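Local structure of stage III sporulation protein AH (Bacillus subtilis, 3TUF) at residues Asp83-Tyr88 against Asn159-Ser164; Asp94-Glu99 against Asn152-Lys157; Lys98-Leu103 against Glu129-Glu134; Gln144-Ala149 against Thr173-Leu178. The protein forms, together with SpoIIQ, an intercellular channel between mother cell and forespore through which mother-cell gene expression triggers sigma-G activity in the forespore. All blocks are in the same frame, centred on the assembly; numbering follows the deposited sequence.

From the N terminus, helix 84-107 supplies the first half of three contacts. Its start meets strand 157-163 in contact 1, closing a long loop. Within that loop lie contact 2, which joins the helix to the turn between strands 149-152 and 157-163, and contact 3, which joins it to helix 114-143. Contacts 2 and 3 share K98 and E99, and a salt bridge from R96 to E134 connects them. Contact 4 opens only after contact 3 has closed, and it links the loop leaving helix 114-143 to helix 169-177. It crosses contacts 1 and 2 along the chain and touches contact 1 where Y146 packs on V162.

Contact 1. Residues Asp83-Tyr88 against Asn159-Ser164; sequences DLFTTY and NITVKS
F85 projects from the first turn of helix 84-107 onto strand 157-163, the middle strand of the three-stranded sheet in a domain related to the ring-building motifs of type III secretion and flagellar proteins. The axes of the short segments run largely against each other, at 145°. Contact between helix and strand is by van der Waals packing alone. The F85 side chain points at the strand and touches it with the CZ corner of its ring: F85 CZ is 3.9 Å from T161 O and 4.2 Å from both K163 N and K163 CG. The carbonyl carbon of V162 lies near the ring plane, at its edge. T161 presents its CB to the helix, whereas the V162 CB points away from it, and the V162 side chain packs on Y146 and I175. L150 and D148 also pack against F85. No hydrogen bond crosses between the two segments; those of D83 stabilise the helix start. D83 is the N-cap, and its OD1 accepts from F85 N at 3.3 Å, a rather bent bond that anchors the residue bearing the ring. The second carboxylate oxygen, D83 OD2, takes the hydroxyl of T86 from above the carboxylate plane, with OG1 2.6 Å away.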
loop_
_atom_site.group_PDB
_atom_site.type_symbol
_atom_site.label_atom_id
_atom_site.label_comp_id
_atom_site.label_asym_id
_atom_site.label_seq_id
_atom_site.Cartn_x
_atom_site.Cartn_y
_atom_site.Cartn_z
ATOM N N ASP B 83 17.951 -1.824 10.318
ATOM C CA ASP B 83 17.459 -2.554 9.125
ATOM C C ASP B 83 16.860 -1.527 8.162
ATOM O O ASP B 83 15.791 -0.956 8.448
ATOM C CB ASP B 83 16.406 -3.621 9.486
ATOM C CG ASP B 83 15.593 -4.122 8.247
ATOM O OD1 ASP B 83 16.083 -4.087 7.083
ATOM O OD2 ASP B 83 14.440 -4.570 8.434
ATOM N N LEU B 84 17.531 -1.315 7.020
ATOM C CA LEU B 84 17.206 -0.212 6.089
ATOM C C LEU B 84 15.807 -0.303 5.427
ATOM O O LEU B 84 15.163 0.741 5.174
ATOM C CB LEU B 84 18.319 -0.013 5.030
ATOM C CG LEU B 84 19.691 0.684 5.321
ATOM C CD1 LEU B 84 20.511 0.807 4.011
ATOM C CD2 LEU B 84 19.595 2.063 6.055
ATOM N N PHE B 85 15.348 -1.535 5.147
ATOM C CA PHE B 85 14.019 -1.761 4.573
ATOM C C PHE B 85 12.885 -1.278 5.468
ATOM O O PHE B 85 12.062 -0.421 5.051
ATOM C CB PHE B 85 13.812 -3.224 4.256
ATOM C CG PHE B 85 14.272 -3.626 2.882
ATOM C CD1 PHE B 85 15.605 -3.526 2.510
ATOM C CD2 PHE B 85 13.372 -4.146 1.963
ATOM C CE1 PHE B 85 16.035 -3.911 1.245
ATOM C CE2 PHE B 85 13.814 -4.551 0.671
ATOM C CZ PHE B 85 15.156 -4.412 0.328
ATOM N N THR B 86 12.829 -1.816 6.685
ATOM C CA THR B 86 11.789 -1.373 7.616
ATOM C C THR B 86 11.907 0.153 7.884
ATOM O O THR B 86 10.899 0.857 7.961
ATOM C CB THR B 86 11.747 -2.226 8.934
ATOM O OG1 THR B 86 13.071 -2.571 9.298
ATOM C CG2 THR B 86 10.917 -3.574 8.780
ATOM N N THR B 87 13.109 0.700 7.996
ATOM C CA THR B 87 13.140 2.151 8.226
ATOM C C THR B 87 12.511 2.926 7.060
ATOM O O THR B 87 11.643 3.792 7.231
ATOM C CB THR B 87 14.534 2.670 8.535
ATOM O OG1 THR B 87 15.101 1.864 9.579
ATOM C CG2 THR B 87 14.452 4.111 9.017
ATOM N N TYR B 88 12.952 2.591 5.858
ATOM C CA TYR B 88 12.434 3.216 4.657
ATOM C C TYR B 88 10.890 3.091 4.537
ATOM O O TYR B 88 10.176 4.091 4.371
ATOM C CB TYR B 88 13.160 2.626 3.454
ATOM C CG TYR B 88 12.909 3.357 2.159
ATOM C CD1 TYR B 88 13.691 4.456 1.781
ATOM C CD2 TYR B 88 11.893 2.949 1.300
ATOM C CE1 TYR B 88 13.458 5.138 0.576
ATOM C CE2 TYR B 88 11.647 3.626 0.092
ATOM C CZ TYR B 88 12.431 4.712 -0.262
ATOM O OH TYR B 88 12.173 5.354 -1.466
ATOM N N ASN B 159 12.477 3.433 -8.243
ATOM C CA ASN B 159 13.573 2.777 -7.545
ATOM C C ASN B 159 13.126 1.517 -6.965
ATOM O O ASN B 159 12.050 1.478 -6.328
ATOM C CB ASN B 159 14.101 3.647 -6.416
ATOM C CG ASN B 159 14.955 4.701 -6.942
ATOM O OD1 ASN B 159 14.512 5.869 -7.113
ATOM N ND2 ASN B 159 16.190 4.310 -7.322
ATOM N N ILE B 160 13.931 0.484 -7.156
ATOM C CA ILE B 160 13.500 -0.826 -6.761
ATOM C C ILE B 160 14.690 -1.414 -6.139
ATOM O O ILE B 160 15.783 -1.442 -6.741
ATOM C CB ILE B 160 13.224 -1.690 -7.966
ATOM C CG1 ILE B 160 12.091 -1.068 -8.799
ATOM C CG2 ILE B 160 12.986 -3.240 -7.561
ATOM C CD1 ILE B 160 11.837 -1.866 -10.089
ATOM N N THR B 161 14.500 -1.899 -4.921
ATOM C CA THR B 161 15.625 -2.479 -4.218
ATOM C C THR B 161 15.211 -3.861 -3.839
ATOM O O THR B 161 14.070 -4.095 -3.355
ATOM C CB THR B 161 16.062 -1.642 -2.986
ATOM O OG1 THR B 161 16.031 -0.251 -3.341
ATOM C CG2 THR B 161 17.496 -2.049 -2.518
ATOM N N VAL B 162 16.131 -4.778 -4.092
ATOM C CA VAL B 162 15.847 -6.180 -3.966
ATOM C C VAL B 162 16.933 -6.759 -3.047
ATOM O O VAL B 162 18.119 -6.406 -3.155
ATOM C CB VAL B 162 15.755 -6.766 -5.399
ATOM C CG1 VAL B 162 16.303 -8.163 -5.495
ATOM C CG2 VAL B 162 14.310 -6.676 -5.881
ATOM N N LYS B 163 16.521 -7.568 -2.072
ATOM C CA LYS B 163 17.467 -8.328 -1.253
ATOM C C LYS B 163 18.061 -9.414 -2.119
ATOM O O LYS B 163 17.303 -10.164 -2.725
ATOM C CB LYS B 163 16.740 -8.973 -0.079
ATOM C CG LYS B 163 16.812 -8.170 1.237
ATOM C CD LYS B 163 18.175 -8.294 1.929
ATOM C CE LYS B 163 18.112 -7.879 3.410
ATOM N NZ LYS B 163 17.594 -9.002 4.240
ATOM N N SER B 164 19.390 -9.497 -2.202
ATOM C CA SER B 164 20.070 -10.530 -3.014
ATOM C C SER B 164 21.600 -10.454 -2.937
ATOM O O SER B 164 22.185 -9.354 -2.924
ATOM C CB SER B 164 19.626 -10.475 -4.497
ATOM O OG SER B 164 20.100 -11.590 -5.240
#

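Contact 2. Residues Asp94-Glu99 against Asn152-Lys157; sequences DARSKE and NAEGDK
R96 and E154 form the tight part of this contact, where helix 84-107 meets the turn of the β-hairpin made by strands 149-152 and 157-163. Their salt bridge runs from R96 NH1 to E154 OE1 at 3.1 Å, with the guanidinium and carboxylate planes 60° apart. E154 gets there fully extended, CG opposite the backbone N (chi1 -161°), and its chain slides past that of R96 in the opposite direction. The other guanidinium nitrogens are engaged too: NH2 with E134, NE with E131 on helix 114-143. E99 and E154 also approach closely, from opposite directions, OE2 to OE2 at 2.5 Å, with their carboxylates nearly coplanar. Replacing E154 by an alanine would probably leave R96 NH1 without its carboxylate partner and open a gap between turn and helix. The looser side is at N152, whose OD1 stays 4.3 Å from R96 NH1, near the guanidinium plane. That oxygen accepts from E154 N at 2.9 Å, an Asx turn that fixes the backbone from which E154 projects. Two carboxylates as close as those of E99 and E154 are likely to raise each other's proton affinity, an effect that R96, itself shared with E131 and E134, may partly offset.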
loop_
_atom_site.group_PDB
_atom_site.type_symbol
_atom_site.label_atom_id
_atom_site.label_comp_id
_atom_site.label_asym_id
_atom_site.label_seq_id
_atom_site.Cartn_x
_atom_site.Cartn_y
_atom_site.Cartn_z
ATOM N N ASP B 94 4.859 7.338 6.663
ATOM C CA ASP B 94 4.781 8.672 7.308
ATOM C C ASP B 94 4.595 9.793 6.286
ATOM O O ASP B 94 3.555 10.531 6.316
ATOM C CB ASP B 94 6.035 8.943 8.162
ATOM C CG ASP B 94 6.176 7.923 9.307
ATOM O OD1 ASP B 94 5.200 7.141 9.456
ATOM O OD2 ASP B 94 7.209 7.878 10.064
ATOM N N ALA B 95 5.585 9.885 5.381
ATOM C CA ALA B 95 5.590 10.885 4.334
ATOM C C ALA B 95 4.292 10.814 3.474
ATOM O O ALA B 95 3.570 11.830 3.321
ATOM C CB ALA B 95 6.849 10.757 3.481
ATOM N N ARG B 96 3.966 9.634 2.960
ATOM C CA ARG B 96 2.740 9.465 2.182
ATOM C C ARG B 96 1.500 9.990 2.918
ATOM O O ARG B 96 0.653 10.661 2.328
ATOM C CB ARG B 96 2.543 7.996 1.805
ATOM C CG ARG B 96 3.737 7.371 1.099
ATOM C CD ARG B 96 3.815 7.814 -0.352
ATOM N NE ARG B 96 3.658 6.694 -1.275
ATOM C CZ ARG B 96 4.603 6.276 -2.110
ATOM N NH1 ARG B 96 5.780 6.887 -2.142
ATOM N NH2 ARG B 96 4.373 5.248 -2.916
ATOM N N SER B 97 1.405 9.672 4.205
ATOM C CA SER B 97 0.256 10.053 5.056
ATOM C C SER B 97 0.042 11.532 5.047
ATOM O O SER B 97 -1.084 12.018 4.802
ATOM C CB SER B 97 0.528 9.725 6.502
ATOM O OG SER B 97 0.146 8.410 6.725
ATOM N N LYS B 98 1.146 12.220 5.364
ATOM C CA LYS B 98 1.203 13.647 5.379
ATOM C C LYS B 98 0.765 14.139 4.047
ATOM O O LYS B 98 -0.117 15.007 3.970
ATOM C CB LYS B 98 2.622 14.138 5.640
ATOM C CG LYS B 98 2.886 14.380 7.104
ATOM C CD LYS B 98 4.435 14.474 7.436
ATOM C CE LYS B 98 5.058 13.094 7.862
ATOM N NZ LYS B 98 6.550 12.998 7.655
ATOM N N GLU B 99 1.377 13.592 2.993
ATOM C CA GLU B 99 0.923 13.913 1.645
ATOM C C GLU B 99 -0.606 13.863 1.454
ATOM O O GLU B 99 -1.202 14.887 1.070
ATOM C CB GLU B 99 1.557 12.986 0.665
ATOM C CG GLU B 99 2.729 13.553 -0.002
ATOM C CD GLU B 99 2.769 13.091 -1.454
ATOM O OE1 GLU B 99 2.044 13.705 -2.280
ATOM O OE2 GLU B 99 3.492 12.109 -1.762
ATOM N N ASN B 152 9.724 2.184 -5.022
ATOM C CA ASN B 152 9.194 3.523 -4.881
ATOM C C ASN B 152 9.015 4.032 -6.281
ATOM O O ASN B 152 9.992 4.163 -7.043
ATOM C CB ASN B 152 10.115 4.419 -4.000
ATOM C CG ASN B 152 9.666 5.903 -3.966
ATOM O OD1 ASN B 152 9.038 6.440 -4.882
ATOM N ND2 ASN B 152 10.027 6.574 -2.895
ATOM N N ALA B 153 7.763 4.298 -6.613
ATOM C CA ALA B 153 7.379 4.564 -7.984
ATOM C C ALA B 153 6.914 5.989 -8.092
ATOM O O ALA B 153 6.217 6.374 -9.040
ATOM C CB ALA B 153 6.263 3.619 -8.392
ATOM N N GLU B 154 7.297 6.793 -7.118
ATOM C CA GLU B 154 6.661 8.095 -7.000
ATOM C C GLU B 154 7.098 9.190 -7.980
ATOM O O GLU B 154 6.259 9.998 -8.402
ATOM C CB GLU B 154 6.742 8.615 -5.589
ATOM C CG GLU B 154 5.750 9.682 -5.361
ATOM C CD GLU B 154 5.721 10.092 -3.908
ATOM O OE1 GLU B 154 6.672 9.707 -3.135
ATOM O OE2 GLU B 154 4.738 10.796 -3.552
ATOM N N GLY B 155 8.366 9.252 -8.333
ATOM C CA GLY B 155 8.812 10.419 -9.077
ATOM C C GLY B 155 9.065 10.213 -10.562
ATOM O O GLY B 155 8.274 9.594 -11.263
ATOM N N ASP B 156 10.186 10.765 -11.022
ATOM C CA ASP B 156 10.634 10.631 -12.390
ATOM C C ASP B 156 11.302 9.284 -12.618
ATOM O O ASP B 156 11.391 8.823 -13.745
ATOM C CB ASP B 156 11.645 11.727 -12.701
ATOM C CG ASP B 156 10.990 13.059 -13.084
ATOM O OD1 ASP B 156 9.754 13.073 -13.340
ATOM O OD2 ASP B 156 11.730 14.084 -13.147
ATOM N N LYS B 157 11.799 8.672 -11.559
ATOM C CA LYS B 157 12.490 7.442 -11.687
ATOM C C LYS B 157 11.681 6.523 -10.823
ATOM O O LYS B 157 10.948 7.003 -9.933
ATOM C CB LYS B 157 13.850 7.614 -11.073
ATOM C CG LYS B 157 14.875 6.691 -11.662
ATOM C CD LYS B 157 15.870 6.196 -10.631
ATOM C CE LYS B 157 16.926 7.233 -10.356
ATOM N NZ LYS B 157 18.143 6.566 -9.789
#

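Contact 3. Residues Lys98-Leu103 against Glu129-Glu134; sequences KEREEL and EVEGTE
R100 and E131 make a salt bridge between helices 84-107 and 114-143, the one contact between residues 98-103 and 129-134. The two helices follow each other in the chain as an antiparallel helical hairpin, whose arms pack at one end on opposite faces of the sheet of this ring-building-motif-like domain. Little surface is buried between the two segments, and their nearest CA atoms, those of R100 and E131, stand 11.5 Å apart, so the long side chains do the spanning. R100 NH1 lies 3.2 Å from E131 OE2, which sits near the guanidinium plane at its edge. The two chains cross at about a right angle, and the guanidinium and carboxylate planes are turned 60° from each other. R100 runs straight through chi2 and folds at chi3 (-78°), which brings NH1 round to the glutamate; E131 bends at chi2 to meet it.

Each group has further charged partners. E131 OE2 also pairs with R96 NE, and its OE1 with K135 of the second subunit, so this buried carboxylate meets three positive groups and is probably kept ionised. The NE of R100 pairs with E129 of the second subunit, and the reciprocal bridge places E129 of this chain against R100 of that subunit. The contact therefore lies where two copies of the protein meet and serves both the hairpin and the subunit interface. The E131 turn of helix is secured next door: E129 O accepts from T133 N at 2.7 Å and also from T133 OG1 at 3.0 Å, the hydroxyl standing 40° out of the carbonyl plane.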
loop_
_atom_site.group_PDB
_atom_site.type_symbol
_atom_site.label_atom_id
_atom_site.label_comp_id
_atom_site.label_asym_id
_atom_site.label_seq_id
_atom_site.Cartn_x
_atom_site.Cartn_y
_atom_site.Cartn_z
ATOM N N LYS B 98 1.146 12.220 5.364
ATOM C CA LYS B 98 1.203 13.647 5.379
ATOM C C LYS B 98 0.765 14.139 4.047
ATOM O O LYS B 98 -0.117 15.007 3.970
ATOM C CB LYS B 98 2.622 14.138 5.640
ATOM C CG LYS B 98 2.886 14.380 7.104
ATOM C CD LYS B 98 4.435 14.474 7.436
ATOM C CE LYS B 98 5.058 13.094 7.862
ATOM N NZ LYS B 98 6.550 12.998 7.655
ATOM N N GLU B 99 1.377 13.592 2.993
ATOM C CA GLU B 99 0.923 13.913 1.645
ATOM C C GLU B 99 -0.606 13.863 1.454
ATOM O O GLU B 99 -1.202 14.887 1.070
ATOM C CB GLU B 99 1.557 12.986 0.665
ATOM C CG GLU B 99 2.729 13.553 -0.002
ATOM C CD GLU B 99 2.769 13.091 -1.454
ATOM O OE1 GLU B 99 2.044 13.705 -2.280
ATOM O OE2 GLU B 99 3.492 12.109 -1.762
ATOM N N ARG B 100 -1.224 12.697 1.717
ATOM C CA ARG B 100 -2.667 12.521 1.493
ATOM C C ARG B 100 -3.433 13.544 2.258
ATOM O O ARG B 100 -4.379 14.133 1.747
ATOM C CB ARG B 100 -3.161 11.168 1.968
ATOM C CG ARG B 100 -2.608 10.011 1.196
ATOM C CD ARG B 100 -3.275 8.699 1.608
ATOM N NE ARG B 100 -2.788 8.106 2.878
ATOM C CZ ARG B 100 -1.658 7.393 3.010
ATOM N NH1 ARG B 100 -0.853 7.178 1.953
ATOM N NH2 ARG B 100 -1.339 6.897 4.198
ATOM N N GLU B 101 -3.012 13.749 3.498
ATOM C CA GLU B 101 -3.668 14.698 4.359
ATOM C C GLU B 101 -3.701 16.135 3.769
ATOM O O GLU B 101 -4.704 16.868 3.896
ATOM C CB GLU B 101 -2.971 14.691 5.694
ATOM C CG GLU B 101 -2.631 16.086 6.121
ATOM C CD GLU B 101 -2.507 16.237 7.596
ATOM O OE1 GLU B 101 -2.289 15.206 8.279
ATOM O OE2 GLU B 101 -2.633 17.394 8.064
ATOM N N GLU B 102 -2.601 16.523 3.131
ATOM C CA GLU B 102 -2.517 17.839 2.562
ATOM C C GLU B 102 -3.341 17.950 1.304
ATOM O O GLU B 102 -4.129 18.907 1.151
ATOM C CB GLU B 102 -1.080 18.204 2.317
ATOM C CG GLU B 102 -0.492 18.945 3.503
ATOM C CD GLU B 102 0.982 18.636 3.749
ATOM O OE1 GLU B 102 1.735 18.399 2.770
ATOM O OE2 GLU B 102 1.389 18.639 4.940
ATOM N N LEU B 103 -3.184 16.980 0.408
ATOM C CA LEU B 103 -4.079 16.904 -0.741
ATOM C C LEU B 103 -5.543 16.988 -0.270
ATOM O O LEU B 103 -6.319 17.866 -0.691
ATOM C CB LEU B 103 -3.830 15.635 -1.570
ATOM C CG LEU B 103 -2.636 15.574 -2.574
ATOM C CD1 LEU B 103 -2.041 16.964 -2.899
ATOM C CD2 LEU B 103 -1.541 14.584 -2.139
ATOM N N GLU B 129 -2.506 5.228 -7.214
ATOM C CA GLU B 129 -2.116 4.343 -8.255
ATOM C C GLU B 129 -0.643 3.988 -8.148
ATOM O O GLU B 129 -0.285 2.803 -8.310
ATOM C CB GLU B 129 -2.556 4.887 -9.612
ATOM C CG GLU B 129 -4.118 4.839 -9.746
ATOM C CD GLU B 129 -4.752 3.419 -9.405
ATOM O OE1 GLU B 129 -4.126 2.386 -9.740
ATOM O OE2 GLU B 129 -5.871 3.333 -8.797
ATOM N N VAL B 130 0.182 4.995 -7.815
ATOM C CA VAL B 130 1.554 4.781 -7.410
ATOM C C VAL B 130 1.600 3.770 -6.260
ATOM O O VAL B 130 2.332 2.762 -6.337
ATOM C CB VAL B 130 2.206 6.133 -6.978
ATOM C CG1 VAL B 130 3.429 5.960 -5.979
ATOM C CG2 VAL B 130 2.583 6.945 -8.214
ATOM N N GLU B 131 0.818 4.025 -5.205
ATOM C CA GLU B 131 0.735 3.073 -4.077
ATOM C C GLU B 131 0.467 1.651 -4.578
ATOM O O GLU B 131 1.166 0.702 -4.181
ATOM C CB GLU B 131 -0.378 3.433 -3.040
ATOM C CG GLU B 131 -0.309 4.797 -2.252
ATOM C CD GLU B 131 0.738 4.805 -1.103
ATOM O OE1 GLU B 131 1.420 3.752 -0.910
ATOM O OE2 GLU B 131 0.867 5.864 -0.392
ATOM N N GLY B 132 -0.557 1.519 -5.436
ATOM C CA GLY B 132 -0.957 0.208 -5.971
ATOM C C GLY B 132 0.144 -0.455 -6.796
ATOM O O GLY B 132 0.406 -1.685 -6.664
ATOM N N THR B 133 0.785 0.374 -7.644
ATOM C CA THR B 133 1.896 -0.045 -8.477
ATOM C C THR B 133 3.038 -0.602 -7.646
ATOM O O THR B 133 3.553 -1.680 -7.940
ATOM C CB THR B 133 2.416 1.121 -9.268
ATOM O OG1 THR B 133 1.458 1.442 -10.293
ATOM C CG2 THR B 133 3.843 0.805 -9.898
ATOM N N GLU B 134 3.430 0.109 -6.599
ATOM C CA GLU B 134 4.506 -0.388 -5.767
ATOM C C GLU B 134 4.219 -1.708 -5.045
ATOM O O GLU B 134 5.086 -2.599 -5.038
ATOM C CB GLU B 134 4.822 0.641 -4.728
ATOM C CG GLU B 134 4.895 1.997 -5.309
ATOM C CD GLU B 134 5.321 2.987 -4.274
ATOM O OE1 GLU B 134 5.168 2.656 -3.072
ATOM O OE2 GLU B 134 5.824 4.068 -4.660
#

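Contact 4. Residues Gln144-Ala149 against Thr173-Leu178; sequences QGYEDA and TAIIDL
I175 pushes its terminal methyl against the ring of Y146, the main touch between the loop after helix 114-143 and helix 169-177. CD1 of I175 lies 3.6 Å from Y146 CE2 and 3.8 Å from CZ, and CG1 follows at 3.9 Å from CE2. The two side chains cross obliquely. The methyl arrives at the phenol end because the isoleucine branch runs straight out from CG1 (chi2 179°). At the more exposed side, Q144 CG meets L178 CD1 more loosely, at 4.4 Å.

Around this pair, I141 of helix 114-143 and V162 of the central strand touch both Y146 and I175; F193 adds to the wall around the tyrosine, and I160 and V191 to that around the isoleucine. An alanine in place of Y146 would probably open a gap beside I175 CD1 and leave V162 and F193 without their aromatic neighbour. The backbone turns at G145, where a CB would press on the carbonyl O of Q144. Farther along, D148 OD1 accepts from A149 N at 2.8 Å and also pairs with R89 of helix 84-107. On another side of helix 169-177, T173, I176 and D177 meet the SpoIIQ chain, D177 forming a salt bridge with K67 of that chain. This helix lies in the β-α-β crossover connection between parallel strands 157-163 and 188-194, and its packing with helix 114-143 over the sheet fits the αββαβ ring-building motif.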
loop_
_atom_site.group_PDB
_atom_site.type_symbol
_atom_site.label_atom_id
_atom_site.label_comp_id
_atom_site.label_asym_id
_atom_site.label_seq_id
_atom_site.Cartn_x
_atom_site.Cartn_y
_atom_site.Cartn_z
ATOM N N GLN B 144 9.071 -14.018 -7.738
ATOM C CA GLN B 144 10.126 -14.552 -8.587
ATOM C C GLN B 144 11.314 -15.094 -7.816
ATOM O O GLN B 144 12.389 -15.249 -8.367
ATOM C CB GLN B 144 10.539 -13.562 -9.700
ATOM C CG GLN B 144 9.345 -13.212 -10.603
ATOM C CD GLN B 144 8.775 -14.443 -11.301
ATOM O OE1 GLN B 144 7.591 -14.785 -11.162
ATOM N NE2 GLN B 144 9.591 -15.104 -12.034
ATOM N N GLY B 145 11.119 -15.410 -6.551
ATOM C CA GLY B 145 12.211 -15.944 -5.763
ATOM C C GLY B 145 13.026 -14.851 -5.118
ATOM O O GLY B 145 14.183 -15.063 -4.782
ATOM N N TYR B 146 12.486 -13.659 -4.940
ATOM C CA TYR B 146 13.278 -12.741 -4.111
ATOM C C TYR B 146 12.699 -12.719 -2.721
ATOM O O TYR B 146 11.467 -12.652 -2.543
ATOM C CB TYR B 146 13.419 -11.345 -4.705
ATOM C CG TYR B 146 14.290 -11.324 -5.955
ATOM C CD1 TYR B 146 15.691 -11.345 -5.863
ATOM C CD2 TYR B 146 13.719 -11.304 -7.205
ATOM C CE1 TYR B 146 16.502 -11.351 -7.012
ATOM C CE2 TYR B 146 14.502 -11.313 -8.353
ATOM C CZ TYR B 146 15.897 -11.333 -8.265
ATOM O OH TYR B 146 16.667 -11.350 -9.421
ATOM N N GLU B 147 13.593 -12.816 -1.740
ATOM C CA GLU B 147 13.206 -12.863 -0.317
ATOM C C GLU B 147 12.459 -11.594 0.181
ATOM O O GLU B 147 11.514 -11.668 0.979
ATOM C CB GLU B 147 14.440 -13.181 0.527
ATOM C CG GLU B 147 14.280 -13.033 2.024
ATOM C CD GLU B 147 15.427 -12.229 2.613
ATOM O OE1 GLU B 147 15.158 -11.296 3.413
ATOM O OE2 GLU B 147 16.599 -12.506 2.244
ATOM N N ASP B 148 12.861 -10.432 -0.308
ATOM C CA ASP B 148 12.109 -9.209 -0.044
ATOM C C ASP B 148 12.438 -8.223 -1.164
ATOM O O ASP B 148 13.467 -8.381 -1.834
ATOM C CB ASP B 148 12.493 -8.617 1.323
ATOM C CG ASP B 148 11.445 -7.624 1.859
ATOM O OD1 ASP B 148 10.440 -7.323 1.148
ATOM O OD2 ASP B 148 11.627 -7.142 3.009
ATOM N N ALA B 149 11.568 -7.230 -1.366
ATOM C CA ALA B 149 11.772 -6.186 -2.362
ATOM C C ALA B 149 11.124 -4.891 -1.937
ATOM O O ALA B 149 10.139 -4.910 -1.205
ATOM C CB ALA B 149 11.183 -6.597 -3.685
ATOM N N THR B 173 17.143 -7.508 -15.574
ATOM C CA THR B 173 16.269 -7.331 -16.714
ATOM C C THR B 173 14.937 -8.126 -16.469
ATOM O O THR B 173 13.796 -7.678 -16.824
ATOM C CB THR B 173 17.059 -7.657 -17.960
ATOM O OG1 THR B 173 16.458 -6.999 -19.082
ATOM C CG2 THR B 173 17.148 -9.159 -18.164
ATOM N N ALA B 174 15.045 -9.270 -15.813
ATOM C CA ALA B 174 13.812 -9.992 -15.449
ATOM C C ALA B 174 12.969 -9.156 -14.445
ATOM O O ALA B 174 11.735 -9.132 -14.534
ATOM C CB ALA B 174 14.131 -11.375 -14.913
ATOM N N ILE B 175 13.618 -8.429 -13.542
ATOM C CA ILE B 175 12.856 -7.512 -12.701
ATOM C C ILE B 175 12.252 -6.355 -13.484
ATOM O O ILE B 175 11.077 -6.054 -13.363
ATOM C CB ILE B 175 13.697 -7.027 -11.583
ATOM C CG1 ILE B 175 13.932 -8.223 -10.634
ATOM C CG2 ILE B 175 13.055 -5.730 -10.890
ATOM C CD1 ILE B 175 14.812 -7.856 -9.436
ATOM N N ILE B 176 13.039 -5.715 -14.332
ATOM C CA ILE B 176 12.523 -4.587 -15.121
ATOM C C ILE B 176 11.395 -5.043 -16.025
ATOM O O ILE B 176 10.488 -4.277 -16.360
ATOM C CB ILE B 176 13.638 -3.870 -15.929
ATOM C CG1 ILE B 176 14.564 -3.138 -14.991
ATOM C CG2 ILE B 176 13.030 -2.863 -16.931
ATOM C CD1 ILE B 176 15.896 -2.734 -15.718
ATOM N N ASP B 177 11.423 -6.317 -16.396
ATOM C CA ASP B 177 10.283 -6.833 -17.222
ATOM C C ASP B 177 8.914 -6.765 -16.513
ATOM O O ASP B 177 7.883 -6.521 -17.185
ATOM C CB ASP B 177 10.601 -8.191 -17.848
ATOM C CG ASP B 177 11.687 -8.073 -18.924
ATOM O OD1 ASP B 177 11.933 -6.892 -19.409
ATOM O OD2 ASP B 177 12.290 -9.141 -19.258
ATOM N N LEU B 178 8.924 -6.884 -15.162
ATOM C CA LEU B 178 7.666 -6.754 -14.359
ATOM C C LEU B 178 7.017 -5.352 -14.413
ATOM O O LEU B 178 5.829 -5.200 -14.103
ATOM C CB LEU B 178 7.851 -7.245 -12.951
ATOM C CG LEU B 178 8.577 -8.580 -12.922
ATOM C CD1 LEU B 178 9.021 -8.890 -11.462
ATOM C CD2 LEU B 178 7.742 -9.698 -13.497
#